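Local atomic coordinates of putative glycoside hydrolase (Bacteroides ovatus, PDB entry 4ONZ), a protein that is of unknown function but is a putative glycoside hydrolase with the five-bladed beta-propeller fold of the beta-fructosidase superfamily. Residues D165-G170 with W220-D225; L135-N140 with F176-S181. All coordinates share one frame; numbering follows the deposited sequence.

Contact 1. Residues D165-G170 with W220-D225; sequences DKAYNG and WYPVLD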
loop_
_atom_site.group_PDB
_atom_site.type_symbol
_atom_site.label_atom_id
_atom_site.label_comp_id
_atom_site.label_asym_id
_atom_site.label_seq_id
_atom_site.Cartn_x
_atom_site.Cartn_y
_atom_site.Cartn_z
ATOM N N ASP A 165 -4.994 18.493 0.695
ATOM C CA ASP A 165 -5.097 19.791 0.025
ATOM C C ASP A 165 -5.836 20.829 0.862
ATOM O O ASP A 165 -5.403 21.980 0.965
ATOM C CB ASP A 165 -5.830 19.683 -1.314
ATOM C CG ASP A 165 -5.752 20.989 -2.125
ATOM O OD1 ASP A 165 -4.627 21.459 -2.392
ATOM O OD2 ASP A 165 -6.808 21.542 -2.497
ATOM N N LYS A 166 -6.943 20.411 1.459
ATOM C CA LYS A 166 -7.861 21.327 2.153
ATOM C C LYS A 166 -7.521 21.614 3.616
ATOM O O LYS A 166 -7.494 22.765 4.053
ATOM C CB LYS A 166 -9.260 20.710 2.072
ATOM C CG LYS A 166 -10.440 21.553 2.543
ATOM C CD LYS A 166 -11.661 20.651 2.705
ATOM C CE LYS A 166 -12.894 21.368 3.242
ATOM N NZ LYS A 166 -13.618 22.113 2.184
ATOM N N ALA A 167 -7.261 20.560 4.370
ATOM C CA ALA A 167 -7.057 20.671 5.821
ATOM C C ALA A 167 -6.165 21.829 6.311
ATOM O O ALA A 167 -5.065 22.069 5.802
ATOM C CB ALA A 167 -6.552 19.348 6.377
ATOM N N TYR A 168 -6.680 22.546 7.304
ATOM C CA TYR A 168 -5.958 23.611 7.987
ATOM C C TYR A 168 -5.360 24.658 7.047
ATOM O O TYR A 168 -4.145 24.885 7.056
ATOM C CB TYR A 168 -4.836 23.001 8.848
ATOM C CG TYR A 168 -5.209 21.720 9.594
ATOM C CD1 TYR A 168 -6.258 21.696 10.508
ATOM C CD2 TYR A 168 -4.476 20.551 9.416
ATOM C CE1 TYR A 168 -6.588 20.535 11.198
ATOM C CE2 TYR A 168 -4.799 19.383 10.103
ATOM C CZ TYR A 168 -5.847 19.385 10.995
ATOM O OH TYR A 168 -6.165 18.236 11.673
ATOM N N ASN A 169 -6.210 25.285 6.234
ATOM C CA ASN A 169 -5.762 26.304 5.277
ATOM C C ASN A 169 -4.688 25.792 4.311
ATOM O O ASN A 169 -3.806 26.542 3.866
ATOM C CB ASN A 169 -5.275 27.563 6.011
ATOM C CG ASN A 169 -6.413 28.387 6.578
ATOM O OD1 ASN A 169 -7.346 28.766 5.868
ATOM N ND2 ASN A 169 -6.318 28.702 7.847
ATOM N N GLY A 170 -4.784 24.508 3.969
ATOM C CA GLY A 170 -3.833 23.890 3.064
ATOM C C GLY A 170 -2.451 23.736 3.652
ATOM O O GLY A 170 -1.480 23.611 2.912
ATOM N N TRP A 220 -8.601 14.627 3.741
ATOM C CA TRP A 220 -8.083 14.048 4.970
ATOM C C TRP A 220 -7.426 15.093 5.856
ATOM O O TRP A 220 -6.762 16.022 5.365
ATOM C CB TRP A 220 -7.095 12.919 4.644
ATOM C CG TRP A 220 -7.756 11.724 4.024
ATOM C CD1 TRP A 220 -8.009 11.527 2.706
ATOM C CD2 TRP A 220 -8.282 10.580 4.710
ATOM N NE1 TRP A 220 -8.632 10.318 2.521
ATOM C CE2 TRP A 220 -8.814 9.719 3.738
ATOM C CE3 TRP A 220 -8.343 10.199 6.057
ATOM C CZ2 TRP A 220 -9.415 8.501 4.060
ATOM C CZ3 TRP A 220 -8.932 8.984 6.380
ATOM C CH2 TRP A 220 -9.450 8.142 5.383
ATOM N N TYR A 221 -7.585 14.896 7.163
ATOM C CA TYR A 221 -7.106 15.816 8.196
ATOM C C TYR A 221 -6.068 15.129 9.077
ATOM O O TYR A 221 -6.429 14.311 9.916
ATOM C CB TYR A 221 -8.304 16.306 9.031
ATOM C CG TYR A 221 -9.201 17.217 8.223
ATOM C CD1 TYR A 221 -10.055 16.700 7.261
ATOM C CD2 TYR A 221 -9.155 18.598 8.388
ATOM C CE1 TYR A 221 -10.848 17.531 6.490
ATOM C CE2 TYR A 221 -9.951 19.437 7.628
ATOM C CZ TYR A 221 -10.801 18.896 6.685
ATOM O OH TYR A 221 -11.596 19.713 5.912
ATOM N N PRO A 222 -4.773 15.459 8.882
ATOM C CA PRO A 222 -3.734 14.819 9.675
ATOM C C PRO A 222 -3.939 15.091 11.162
ATOM O O PRO A 222 -4.358 16.193 11.543
ATOM C CB PRO A 222 -2.451 15.461 9.164
ATOM C CG PRO A 222 -2.771 15.918 7.776
ATOM C CD PRO A 222 -4.215 16.312 7.816
ATOM N N VAL A 223 -3.666 14.097 11.993
ATOM C CA VAL A 223 -3.866 14.251 13.425
ATOM C C VAL A 223 -2.663 14.979 14.001
ATOM O O VAL A 223 -1.516 14.577 13.775
ATOM C CB VAL A 223 -4.107 12.908 14.136
ATOM C CG1 VAL A 223 -4.314 13.116 15.637
ATOM C CG2 VAL A 223 -5.326 12.218 13.535
ATOM N N LEU A 224 -2.955 16.055 14.730
ATOM C CA LEU A 224 -1.953 16.922 15.340
ATOM C C LEU A 224 -1.894 16.720 16.850
ATOM O O LEU A 224 -2.905 16.398 17.472
ATOM C CB LEU A 224 -2.308 18.381 15.059
ATOM C CG LEU A 224 -2.424 18.771 13.585
ATOM C CD1 LEU A 224 -2.902 20.205 13.443
ATOM C CD2 LEU A 224 -1.101 18.577 12.871
ATOM N N ASP A 225 -0.712 16.910 17.426
ATOM C CA ASP A 225 -0.520 16.765 18.879
ATOM C C ASP A 225 -0.653 18.134 19.582
ATOM O O ASP A 225 -0.984 19.143 18.942
ATOM C CB ASP A 225 0.825 16.080 19.194
ATOM C CG ASP A 225 2.044 16.921 18.797
ATOM O OD1 ASP A 225 1.916 18.153 18.597
ATOM O OD2 ASP A 225 3.140 16.337 18.697
HETATM O O HOH W 1 -7.528 17.934 3.433
#
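The Y168 ring lies with one face covered by L224 CD1 and the opposite face against Y221. L224 meets it tip to tip, CD1 standing 4.1 Å from the Y168 ring centroid as a CH-pi contact offset toward the rim. On the other face the edge of Y221 points in at Y168 as a T-shaped pair, ring centroids 5.9 Å apart and planes at 88°. CG beside the backbone N (chi1 -41°) turns the Y168 ring across to 220-225, where it slides past P222 in the opposite direction. P222 O lies at the ring's edge, in its plane, and takes a 2.7 Å hydrogen bond from Y168 OH. The carbonyl receives it at a C=O...donor angle of 155°, the donor a little out of the carbonyl plane. This bond anchors the far end of the ring.

Y221 is itself engaged on a face: A167 CB sits 3.8 Å from its centroid in a second CH-pi contact. Past this methyl, the K166 chain brings CD to 3.3 Å from Y221 OH. Beside the rings, one water accepts from A167 N and is also hydrogen-bonded to W220 O, 2.8 Å from each.

The short, weakly bonded helical turn at 167-170, with positive phi from Y168 to G170, lies on the connection between two propeller blades. It packs against strand 221-222, which pairs antiparallel with 210-214 through Y221 and T213, while W220 turns inward onto Y200 and M202 of strand 200-204.

Contact 2. Residues L135-N140 with F176-S181; sequences LYTAWN and FCKSGS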
loop_
_atom_site.group_PDB
_atom_site.type_symbol
_atom_site.label_atom_id
_atom_site.label_comp_id
_atom_site.label_asym_id
_atom_site.label_seq_id
_atom_site.Cartn_x
_atom_site.Cartn_y
_atom_site.Cartn_z
ATOM N N LEU A 135 -5.550 5.408 -2.325
ATOM C CA LEU A 135 -4.572 6.359 -1.806
ATOM C C LEU A 135 -3.278 5.978 -2.511
ATOM O O LEU A 135 -2.864 4.813 -2.452
ATOM C CB LEU A 135 -4.400 6.251 -0.294
ATOM C CG LEU A 135 -5.349 7.056 0.600
ATOM C CD1 LEU A 135 -4.984 8.527 0.601
ATOM C CD2 LEU A 135 -6.799 6.875 0.187
ATOM N N TYR A 136 -2.668 6.947 -3.184
ATOM C CA TYR A 136 -1.455 6.739 -3.945
ATOM C C TYR A 136 -0.552 7.976 -3.864
ATOM O O TYR A 136 -0.908 8.996 -3.288
ATOM C CB TYR A 136 -1.803 6.409 -5.421
ATOM C CG TYR A 136 -2.412 7.552 -6.214
ATOM C CD1 TYR A 136 -3.777 7.839 -6.144
ATOM C CD2 TYR A 136 -1.627 8.345 -7.038
ATOM C CE1 TYR A 136 -4.325 8.894 -6.876
ATOM C CE2 TYR A 136 -2.171 9.381 -7.784
ATOM C CZ TYR A 136 -3.516 9.659 -7.693
ATOM O OH TYR A 136 -4.048 10.701 -8.430
ATOM N N THR A 137 0.630 7.878 -4.446
ATOM C CA THR A 137 1.562 8.992 -4.435
ATOM C C THR A 137 1.586 9.670 -5.797
ATOM O O THR A 137 1.816 9.001 -6.807
ATOM C CB THR A 137 2.983 8.484 -4.142
ATOM O OG1 THR A 137 2.975 7.710 -2.940
ATOM C CG2 THR A 137 3.973 9.640 -4.017
ATOM N N ALA A 138 1.320 10.978 -5.820
ATOM C CA ALA A 138 1.434 11.791 -7.036
ATOM C C ALA A 138 2.850 12.357 -7.015
ATOM O O ALA A 138 3.283 12.916 -6.003
ATOM C CB ALA A 138 0.411 12.912 -7.036
ATOM N N TRP A 139 3.577 12.191 -8.112
ATOM C CA TRP A 139 4.975 12.605 -8.189
ATOM C C TRP A 139 5.181 13.584 -9.329
ATOM O O TRP A 139 5.025 13.226 -10.491
ATOM C CB TRP A 139 5.836 11.350 -8.368
ATOM C CG TRP A 139 7.322 11.499 -8.479
ATOM C CD1 TRP A 139 8.133 10.867 -9.382
ATOM C CD2 TRP A 139 8.189 12.302 -7.660
ATOM N NE1 TRP A 139 9.442 11.215 -9.168
ATOM C CE2 TRP A 139 9.506 12.098 -8.124
ATOM C CE3 TRP A 139 7.983 13.153 -6.571
ATOM C CZ2 TRP A 139 10.614 12.719 -7.538
ATOM C CZ3 TRP A 139 9.087 13.779 -5.993
ATOM C CH2 TRP A 139 10.385 13.561 -6.484
ATOM N N ASN A 140 5.537 14.820 -8.989
ATOM C CA ASN A 140 5.777 15.864 -9.995
ATOM C C ASN A 140 7.256 16.242 -10.085
ATOM O O ASN A 140 7.603 17.281 -10.656
ATOM C CB ASN A 140 4.931 17.102 -9.671
ATOM C CG ASN A 140 5.340 17.783 -8.375
ATOM O OD1 ASN A 140 6.321 17.398 -7.729
ATOM N ND2 ASN A 140 4.584 18.804 -7.986
ATOM N N PHE A 176 5.764 16.560 1.574
ATOM C CA PHE A 176 6.229 15.300 0.983
ATOM C C PHE A 176 5.635 14.190 1.861
ATOM O O PHE A 176 5.903 14.122 3.059
ATOM C CB PHE A 176 7.760 15.253 1.002
ATOM C CG PHE A 176 8.368 14.139 0.190
ATOM C CD1 PHE A 176 8.306 12.823 0.628
ATOM C CD2 PHE A 176 9.073 14.425 -0.985
ATOM C CE1 PHE A 176 8.886 11.803 -0.112
ATOM C CE2 PHE A 176 9.670 13.415 -1.719
ATOM C CZ PHE A 176 9.565 12.098 -1.284
ATOM N N CYS A 177 4.799 13.339 1.273
ATOM C CA CYS A 177 4.135 12.276 2.013
ATOM C C CYS A 177 3.635 11.181 1.080
ATOM O O CYS A 177 3.432 11.400 -0.119
ATOM C CB CYS A 177 2.978 12.827 2.861
ATOM S SG CYS A 177 1.717 13.755 1.956
ATOM N N LYS A 178 3.454 9.997 1.650
ATOM C CA LYS A 178 3.029 8.826 0.897
ATOM C C LYS A 178 2.545 7.728 1.838
ATOM O O LYS A 178 2.670 7.857 3.059
ATOM C CB LYS A 178 4.195 8.287 0.069
ATOM C CG LYS A 178 5.431 7.940 0.879
ATOM C CD LYS A 178 6.563 7.367 0.043
ATOM C CE LYS A 178 7.051 8.314 -1.035
ATOM N NZ LYS A 178 8.200 7.700 -1.749
ATOM N N SER A 179 1.972 6.681 1.239
ATOM C CA SER A 179 1.563 5.458 1.927
ATOM C C SER A 179 0.407 5.614 2.913
ATOM O O SER A 179 0.619 5.741 4.130
ATOM C CB SER A 179 2.782 4.828 2.597
ATOM O OG SER A 179 3.882 4.785 1.684
ATOM N N GLY A 180 -0.812 5.580 2.380
ATOM C CA GLY A 180 -2.031 5.723 3.186
ATOM C C GLY A 180 -2.783 4.417 3.383
ATOM O O GLY A 180 -3.204 3.804 2.409
ATOM N N SER A 181 -2.957 4.010 4.643
ATOM C CA SER A 181 -3.643 2.754 4.991
ATOM C C SER A 181 -4.970 2.974 5.727
ATOM O O SER A 181 -5.013 3.147 6.960
ATOM C CB SER A 181 -2.730 1.882 5.844
ATOM O OG SER A 181 -1.558 1.582 5.136
HETATM O O HOH W 2 -0.887 5.019 -0.405
HETATM O O HOH W 3 1.418 6.054 -1.725
#
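T137 and K178 meet where the two segments run closest, their CA atoms 5.5 Å apart. In van der Waals terms, T137 OG1 comes to 3.3 Å from K178 CB, the two side chains crossing obliquely. T137 keeps OG1 beside its backbone N (chi1 -54°), which leaves the hydroxyl facing the gap between the segments. Farther along, L135 CB lies 3.8 Å from G180 O. A CB on G180 would point at L135 and come within 3.1 Å of L135 CG, so the lack of one lets the leucine sit this close.

The polar links are made by water. One water bonds T137 OG1 at 2.6 Å and accepts from S179 N at 3.1 Å. The other accepts from G180 N at 2.8 Å and gives a weak bond to L135 O. The segments run antiparallel, 156° apart, but two waters bridge them in place of direct strand pairing. In the beta-propeller, 135-139 lies in one blade, its strand 132-139 flanked by 118-126 and 144-151, and 176-179 is the loop leading into strand 180-187. That strand opens the next blade, pairing antiparallel with 200-204, and runs parallel to 245-255, which begins a further blade.

Hydrogen bonds to that further blade hold 176-181 from the side away from 135-140: S179 OG bonds E247 OE2, and S181 OG bonds P250 O. K178 has CG between its backbone N and carbonyl carbon (chi1 57°), and its chain, bent at chi3, leads away from T137 to touch E247 and, in its own blade, the loop residue E206.

The aromatic contact is looser and lies toward the surface. W139 brings CZ3 to 4.3 Å from F176 CE2. F176 also rests on K143 and A144, at the start of strand 144-151.

Contacts 1 and 2 both join the blade containing 132-139, or the chain leading from it, to the blade begun by 180-187. Their segments alternate along the chain, and 165-170 is followed shortly by 176-181. The centres are about 15 Å apart and the nearest atoms about 4 Å, without touching. F164 bridges them, packing on W220 of contact 1 and C177 of contact 2. Contact 2 is deeper, its centre about 10 Å from that of the chain against about 21 Å for contact 1. An unknown ligand lies about 5 Å from the K178 side chain; it may mark a pocket, though it probably came from the crystallisation liquor.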